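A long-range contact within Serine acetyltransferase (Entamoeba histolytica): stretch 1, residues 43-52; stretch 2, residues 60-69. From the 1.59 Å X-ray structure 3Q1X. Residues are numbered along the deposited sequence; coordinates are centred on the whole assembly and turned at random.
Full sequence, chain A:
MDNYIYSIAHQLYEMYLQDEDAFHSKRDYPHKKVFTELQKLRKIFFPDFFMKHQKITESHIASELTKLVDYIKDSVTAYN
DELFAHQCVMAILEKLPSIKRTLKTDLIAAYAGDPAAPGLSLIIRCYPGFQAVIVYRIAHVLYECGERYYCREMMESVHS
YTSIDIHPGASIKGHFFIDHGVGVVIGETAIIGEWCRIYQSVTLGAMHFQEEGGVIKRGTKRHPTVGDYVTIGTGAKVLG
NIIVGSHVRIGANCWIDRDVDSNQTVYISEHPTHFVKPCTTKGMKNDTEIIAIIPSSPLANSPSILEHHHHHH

Stretch 1 (43-52) KIFFPDFFMK
Stretch 2 60-69: HIASELTKLV

Stretch 2 is helical throughout, with phi/psi near -60/-45 and an unbroken ladder of i to i+4 bonds from Glu64 N to His60 O (3.0 Å) through Val69 N to Leu65 O (2.8 Å). Stretch 1 begins as the end of a helix, residues 43-45. Phe46 leaves helical geometry at -135/65. A short, weakly bonded helix follows, at about residues 47-50; Pro47 O accepts from Met51 N at 2.8 Å and from Phe50 N at 3.2 Å. Met51 is extended, at -126/152. The CA atoms come closest at Ile44 and Ile61, 5.7 Å apart, and the two stretches run in roughly opposite directions. No hydrogen bond crosses the contact, which buries 422 Å² and rests mainly on side-chain packing.

Ile44 gives the most surface. Its CB points sideways, but its m,t rotamer carries the chain end to the helix. CD1 of Ile44 lies 3.6 Å from CD2 of Leu68 and 3.9 Å from CD1 of Leu65; both leucines are t,p. CG1 of Ile44 also lies 4.1 Å from CB of Glu64. Apart from this cluster, CG of Pro47 meets CD1 of Ile61 (m,t) at 4.4 Å.

Glu64 points toward stretch 1 with chi1 and chi2 both m and chi3 -14°. Its CD is 3.7 Å from CD of Lys43, which is m,t,t,t. NZ of Lys43 stays 4.2 Å from OE2 of Glu64, too far for a salt bridge, though the opposite charges still attract.

Met51 points toward the helix in an m,t,p rotamer (chi1 -40°). Its CE sits over one face of the His60 ring, 3.3 Å from the centroid and 7° off the normal, a CH-pi contact. The same CE is 3.4 Å from ND1 of His60. The His60 chi1 is -142°, between wells, with chi2 -37°.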

ATOM      1  N   LYS A  43      -5.089 -20.039  -8.662  1.00 22.53           N
ATOM      2  CA  LYS A  43      -5.519 -21.441  -8.708  1.00 23.54           C
ATOM      3  C   LYS A  43      -5.359 -22.037 -10.100  1.00 23.48           C
ATOM      4  O   LYS A  43      -4.919 -23.184 -10.252  1.00 23.44           O
ATOM      5  CB  LYS A  43      -6.972 -21.586  -8.237  1.00 23.69           C
ATOM      6  CG  LYS A  43      -7.138 -21.424  -6.733  1.00 25.19           C
ATOM      7  CD  LYS A  43      -8.559 -21.692  -6.265  1.00 27.16           C
ATOM      8  CE  LYS A  43      -8.585 -21.861  -4.753  1.00 30.61           C
ATOM      9  NZ  LYS A  43      -9.931 -21.623  -4.174  1.00 32.08           N
ATOM     10  N   ILE A  44      -5.709 -21.242 -11.109  1.00 23.44           N
ATOM     11  CA  ILE A  44      -5.668 -21.657 -12.512  1.00 23.38           C
ATOM     12  C   ILE A  44      -4.241 -21.912 -13.005  1.00 23.26           C
ATOM     13  O   ILE A  44      -3.964 -22.944 -13.626  1.00 23.59           O
ATOM     14  CB  ILE A  44      -6.356 -20.593 -13.408  1.00 23.56           C
ATOM     15  CG1 ILE A  44      -7.841 -20.449 -13.026  1.00 23.34           C
ATOM     16  CG2 ILE A  44      -6.181 -20.926 -14.891  1.00 23.50           C
ATOM     17  CD1 ILE A  44      -8.524 -19.200 -13.581  1.00 23.82           C
ATOM     18  N   PHE A  45      -3.344 -20.967 -12.731  1.00 22.63           N
ATOM     19  CA  PHE A  45      -1.962 -21.052 -13.203  1.00 22.08           C
ATOM     20  C   PHE A  45      -1.042 -21.905 -12.338  1.00 22.24           C
ATOM     21  O   PHE A  45      -0.150 -22.560 -12.867  1.00 22.55           O
ATOM     22  CB  PHE A  45      -1.349 -19.658 -13.370  1.00 21.58           C
ATOM     23  CG  PHE A  45      -1.899 -18.878 -14.534  1.00 20.67           C
ATOM     24  CD1 PHE A  45      -2.057 -19.466 -15.790  1.00 19.06           C
ATOM     25  CD2 PHE A  45      -2.227 -17.534 -14.379  1.00 19.84           C
ATOM     26  CE1 PHE A  45      -2.563 -18.727 -16.867  1.00 19.35           C
ATOM     27  CE2 PHE A  45      -2.716 -16.784 -15.448  1.00 19.53           C
ATOM     28  CZ  PHE A  45      -2.887 -17.381 -16.695  1.00 17.98           C
ATOM     29  N   PHE A  46      -1.245 -21.872 -11.021  1.00 22.60           N
ATOM     30  CA  PHE A  46      -0.392 -22.618 -10.087  1.00 23.02           C
ATOM     31  C   PHE A  46      -1.199 -23.358  -9.015  1.00 22.88           C
ATOM     32  O   PHE A  46      -1.085 -23.054  -7.817  1.00 22.94           O
ATOM     33  CB  PHE A  46       0.651 -21.675  -9.464  1.00 23.69           C
ATOM     34  CG  PHE A  46       1.435 -20.890 -10.481  1.00 23.38           C
ATOM     35  CD1 PHE A  46       2.484 -21.483 -11.176  1.00 24.27           C
ATOM     36  CD2 PHE A  46       1.104 -19.568 -10.766  1.00 23.93           C
ATOM     37  CE1 PHE A  46       3.198 -20.771 -12.134  1.00 24.70           C
ATOM     38  CE2 PHE A  46       1.814 -18.843 -11.723  1.00 24.24           C
ATOM     39  CZ  PHE A  46       2.862 -19.444 -12.408  1.00 25.77           C
ATOM     40  N   PRO A  47      -2.017 -24.348  -9.441  1.00 22.70           N
ATOM     41  CA  PRO A  47      -2.928 -25.038  -8.521  1.00 22.52           C
ATOM     42  C   PRO A  47      -2.257 -25.737  -7.331  1.00 22.34           C
ATOM     43  O   PRO A  47      -2.870 -25.830  -6.278  1.00 22.68           O
ATOM     44  CB  PRO A  47      -3.615 -26.074  -9.415  1.00 22.58           C
ATOM     45  CG  PRO A  47      -2.743 -26.205 -10.619  1.00 22.89           C
ATOM     46  CD  PRO A  47      -2.161 -24.851 -10.820  1.00 22.47           C
ATOM     47  N   ASP A  48      -1.027 -26.216  -7.499  1.00 22.08           N
ATOM     48  CA  ASP A  48      -0.300 -26.913  -6.419  1.00 22.22           C
ATOM     49  C   ASP A  48      -0.097 -26.040  -5.190  1.00 22.32           C
ATOM     50  O   ASP A  48       0.107 -26.536  -4.078  1.00 22.21           O
ATOM     51  CB  ASP A  48       1.076 -27.376  -6.894  1.00 22.38           C
ATOM     52  CG  ASP A  48       1.024 -28.653  -7.702  1.00 22.64           C
ATOM     53  OD1 ASP A  48      -0.038 -29.310  -7.739  1.00 22.54           O
ATOM     54  OD2 ASP A  48       2.063 -28.996  -8.288  1.00 23.03           O
ATOM     55  N   PHE A  49      -0.143 -24.732  -5.400  1.00 22.35           N
ATOM     56  CA  PHE A  49       0.216 -23.793  -4.350  1.00 22.85           C
ATOM     57  C   PHE A  49      -0.998 -23.143  -3.726  1.00 23.53           C
ATOM     58  O   PHE A  49      -0.889 -22.500  -2.685  1.00 23.30           O
ATOM     59  CB  PHE A  49       1.186 -22.751  -4.909  1.00 22.60           C
ATOM     60  CG  PHE A  49       2.409 -23.358  -5.524  1.00 22.22           C
ATOM     61  CD1 PHE A  49       3.489 -23.726  -4.730  1.00 22.70           C
ATOM     62  CD2 PHE A  49       2.474 -23.592  -6.898  1.00 23.08           C
ATOM     63  CE1 PHE A  49       4.615 -24.306  -5.295  1.00 22.96           C
ATOM     64  CE2 PHE A  49       3.599 -24.174  -7.466  1.00 23.63           C
ATOM     65  CZ  PHE A  49       4.672 -24.526  -6.667  1.00 23.45           C
ATOM     66  N   PHE A  50      -2.154 -23.331  -4.358  1.00 24.80           N
ATOM     67  CA  PHE A  50      -3.376 -22.669  -3.920  1.00 26.10           C
ATOM     68  C   PHE A  50      -4.582 -23.592  -3.814  1.00 27.75           C
ATOM     69  O   PHE A  50      -5.667 -23.144  -3.439  1.00 28.24           O
ATOM     70  CB  PHE A  50      -3.653 -21.451  -4.803  1.00 25.72           C
ATOM     71  CG  PHE A  50      -2.549 -20.446  -4.767  1.00 24.30           C
ATOM     72  CD1 PHE A  50      -2.373 -19.640  -3.643  1.00 24.18           C
ATOM     73  CD2 PHE A  50      -1.649 -20.343  -5.820  1.00 23.90           C
ATOM     74  CE1 PHE A  50      -1.336 -18.716  -3.585  1.00 24.15           C
ATOM     75  CE2 PHE A  50      -0.610 -19.418  -5.773  1.00 23.13           C
ATOM     76  CZ  PHE A  50      -0.457 -18.605  -4.650  1.00 23.39           C
ATOM     77  N   MET A  51      -4.382 -24.874  -4.136  1.00 29.68           N
ATOM     78  CA  MET A  51      -5.403 -25.914  -3.925  1.00 31.29           C
ATOM     79  C   MET A  51      -4.864 -27.095  -3.111  1.00 32.00           C
ATOM     80  O   MET A  51      -3.670 -27.411  -3.168  1.00 32.04           O
ATOM     81  CB  MET A  51      -5.935 -26.466  -5.263  1.00 31.67           C
ATOM     82  CG  MET A  51      -6.167 -25.462  -6.392  1.00 33.02           C
ATOM     83  SD  MET A  51      -7.057 -26.206  -7.787  1.00 35.99           S
ATOM     84  CE  MET A  51      -8.691 -26.298  -7.066  1.00 35.82           C
ATOM     85  N   LYS A  52      -5.756 -27.766  -2.382  1.00 33.09           N
ATOM     86  CA  LYS A  52      -5.447 -29.063  -1.778  1.00 34.05           C
ATOM     87  C   LYS A  52      -5.166 -30.070  -2.895  1.00 34.53           C
ATOM     88  O   LYS A  52      -5.955 -30.183  -3.838  1.00 34.73           O
ATOM     89  CB  LYS A  52      -6.600 -29.536  -0.908  1.00 34.06           C
ATOM     90  N   HIS A  60     -11.325 -29.455 -12.094  1.00 31.93           N
ATOM     91  CA  HIS A  60     -11.258 -28.375 -11.111  1.00 31.80           C
ATOM     92  C   HIS A  60     -10.637 -27.098 -11.690  1.00 30.87           C
ATOM     93  O   HIS A  60     -11.079 -25.999 -11.352  1.00 30.45           O
ATOM     94  CB  HIS A  60     -10.550 -28.810  -9.826  1.00 32.34           C
ATOM     95  CG  HIS A  60     -11.157 -28.232  -8.579  1.00 34.32           C
ATOM     96  ND1 HIS A  60     -11.664 -26.949  -8.518  1.00 36.01           N
ATOM     97  CD2 HIS A  60     -11.321 -28.758  -7.342  1.00 35.82           C
ATOM     98  CE1 HIS A  60     -12.126 -26.717  -7.302  1.00 36.30           C
ATOM     99  NE2 HIS A  60     -11.923 -27.796  -6.566  1.00 36.75           N
ATOM    100  N   ILE A  61      -9.635 -27.241 -12.562  1.00 30.07           N
ATOM    101  CA  ILE A  61      -9.080 -26.092 -13.295  1.00 29.27           C
ATOM    102  C   ILE A  61     -10.170 -25.435 -14.150  1.00 28.53           C
ATOM    103  O   ILE A  61     -10.327 -24.205 -14.128  1.00 27.72           O
ATOM    104  CB  ILE A  61      -7.837 -26.456 -14.162  1.00 29.63           C
ATOM    105  CG1 ILE A  61      -6.646 -26.833 -13.270  1.00 30.16           C
ATOM    106  CG2 ILE A  61      -7.452 -25.284 -15.077  1.00 29.40           C
ATOM    107  CD1 ILE A  61      -5.380 -27.212 -14.031  1.00 29.79           C
ATOM    108  N   ALA A  62     -10.925 -26.261 -14.880  1.00 27.53           N
ATOM    109  CA  ALA A  62     -12.072 -25.804 -15.660  1.00 26.97           C
ATOM    110  C   ALA A  62     -13.109 -25.088 -14.801  1.00 26.38           C
ATOM    111  O   ALA A  62     -13.612 -24.038 -15.191  1.00 26.17           O
ATOM    112  CB  ALA A  62     -12.719 -26.970 -16.412  1.00 27.03           C
ATOM    113  N   SER A  63     -13.418 -25.671 -13.641  1.00 26.42           N
ATOM    114  CA  SER A  63     -14.334 -25.081 -12.662  1.00 26.22           C
ATOM    115  C   SER A  63     -13.906 -23.672 -12.235  1.00 25.97           C
ATOM    116  O   SER A  63     -14.709 -22.737 -12.279  1.00 25.62           O
ATOM    117  CB  SER A  63     -14.466 -26.000 -11.439  1.00 26.36           C
ATOM    118  OG  SER A  63     -15.455 -25.527 -10.537  1.00 27.33           O
ATOM    119  N   GLU A  64     -12.642 -23.517 -11.845  1.00 25.55           N
ATOM    120  CA  GLU A  64     -12.123 -22.200 -11.457  1.00 25.28           C
ATOM    121  C   GLU A  64     -12.081 -21.228 -12.630  1.00 24.54           C
ATOM    122  O   GLU A  64     -12.397 -20.040 -12.481  1.00 24.23           O
ATOM    123  CB  GLU A  64     -10.733 -22.320 -10.821  1.00 25.43           C
ATOM    124  CG  GLU A  64     -10.662 -23.237  -9.592  1.00 26.86           C
ATOM    125  CD  GLU A  64     -11.442 -22.735  -8.378  1.00 28.20           C
ATOM    126  OE1 GLU A  64     -11.846 -21.551  -8.327  1.00 28.24           O
ATOM    127  OE2 GLU A  64     -11.647 -23.549  -7.454  1.00 30.38           O
ATOM    128  N   LEU A  65     -11.714 -21.740 -13.803  1.00 24.08           N
ATOM    129  CA  LEU A  65     -11.654 -20.909 -15.000  1.00 23.72           C
ATOM    130  C   LEU A  65     -13.037 -20.352 -15.350  1.00 23.31           C
ATOM    131  O   LEU A  65     -13.159 -19.189 -15.752  1.00 23.03           O
ATOM    132  CB  LEU A  65     -11.046 -21.686 -16.175  1.00 23.79           C
ATOM    133  CG  LEU A  65     -10.805 -20.909 -17.467  1.00 24.47           C
ATOM    134  CD1 LEU A  65     -10.002 -19.642 -17.209  1.00 24.60           C
ATOM    135  CD2 LEU A  65     -10.113 -21.788 -18.502  1.00 23.89           C
ATOM    136  N   THR A  66     -14.068 -21.185 -15.184  1.00 22.79           N
ATOM    137  CA  THR A  66     -15.466 -20.790 -15.389  1.00 23.31           C
ATOM    138  C   THR A  66     -15.881 -19.682 -14.419  1.00 22.92           C
ATOM    139  O   THR A  66     -16.512 -18.703 -14.826  1.00 22.84           O
ATOM    140  CB  THR A  66     -16.413 -22.016 -15.245  1.00 23.18           C
ATOM    141  OG1 THR A  66     -16.038 -23.005 -16.210  1.00 23.80           O
ATOM    142  CG2 THR A  66     -17.887 -21.627 -15.470  1.00 24.12           C
ATOM    143  N   LYS A  67     -15.529 -19.842 -13.143  1.00 22.70           N
ATOM    144  CA  LYS A  67     -15.845 -18.828 -12.136  1.00 23.26           C
ATOM    145  C   LYS A  67     -15.207 -17.491 -12.490  1.00 22.75           C
ATOM    146  O   LYS A  67     -15.861 -16.448 -12.400  1.00 22.97           O
ATOM    147  CB  LYS A  67     -15.415 -19.266 -10.735  1.00 23.54           C
ATOM    148  CG  LYS A  67     -16.235 -20.401 -10.156  1.00 25.81           C
ATOM    149  CD  LYS A  67     -16.099 -20.426  -8.635  1.00 28.58           C
ATOM    150  CE  LYS A  67     -16.017 -21.846  -8.084  1.00 31.24           C
ATOM    151  NZ  LYS A  67     -17.262 -22.631  -8.292  1.00 32.08           N
ATOM    152  N   LEU A  68     -13.941 -17.532 -12.900  1.00 22.61           N
ATOM    153  CA  LEU A  68     -13.227 -16.334 -13.360  1.00 22.98           C
ATOM    154  C   LEU A  68     -13.857 -15.708 -14.603  1.00 23.16           C
ATOM    155  O   LEU A  68     -14.074 -14.496 -14.648  1.00 22.75           O
ATOM    156  CB  LEU A  68     -11.749 -16.632 -13.629  1.00 23.07           C
ATOM    157  CG  LEU A  68     -10.876 -15.418 -13.990  1.00 24.50           C
ATOM    158  CD1 LEU A  68     -10.770 -14.402 -12.848  1.00 25.99           C
ATOM    159  CD2 LEU A  68      -9.512 -15.857 -14.452  1.00 25.84           C
ATOM    160  N   VAL A  69     -14.131 -16.536 -15.611  1.00 23.34           N
ATOM    161  CA  VAL A  69     -14.760 -16.079 -16.846  1.00 23.92           C
ATOM    162  C   VAL A  69     -16.110 -15.413 -16.564  1.00 23.69           C
ATOM    163  O   VAL A  69     -16.397 -14.333 -17.077  1.00 24.02           O
ATOM    164  CB  VAL A  69     -14.904 -17.249 -17.873  1.00 23.75           C
ATOM    165  CG1 VAL A  69     -16.053 -17.003 -18.849  1.00 24.83           C
ATOM    166  CG2 VAL A  69     -13.596 -17.449 -18.616  1.00 25.54           C
TER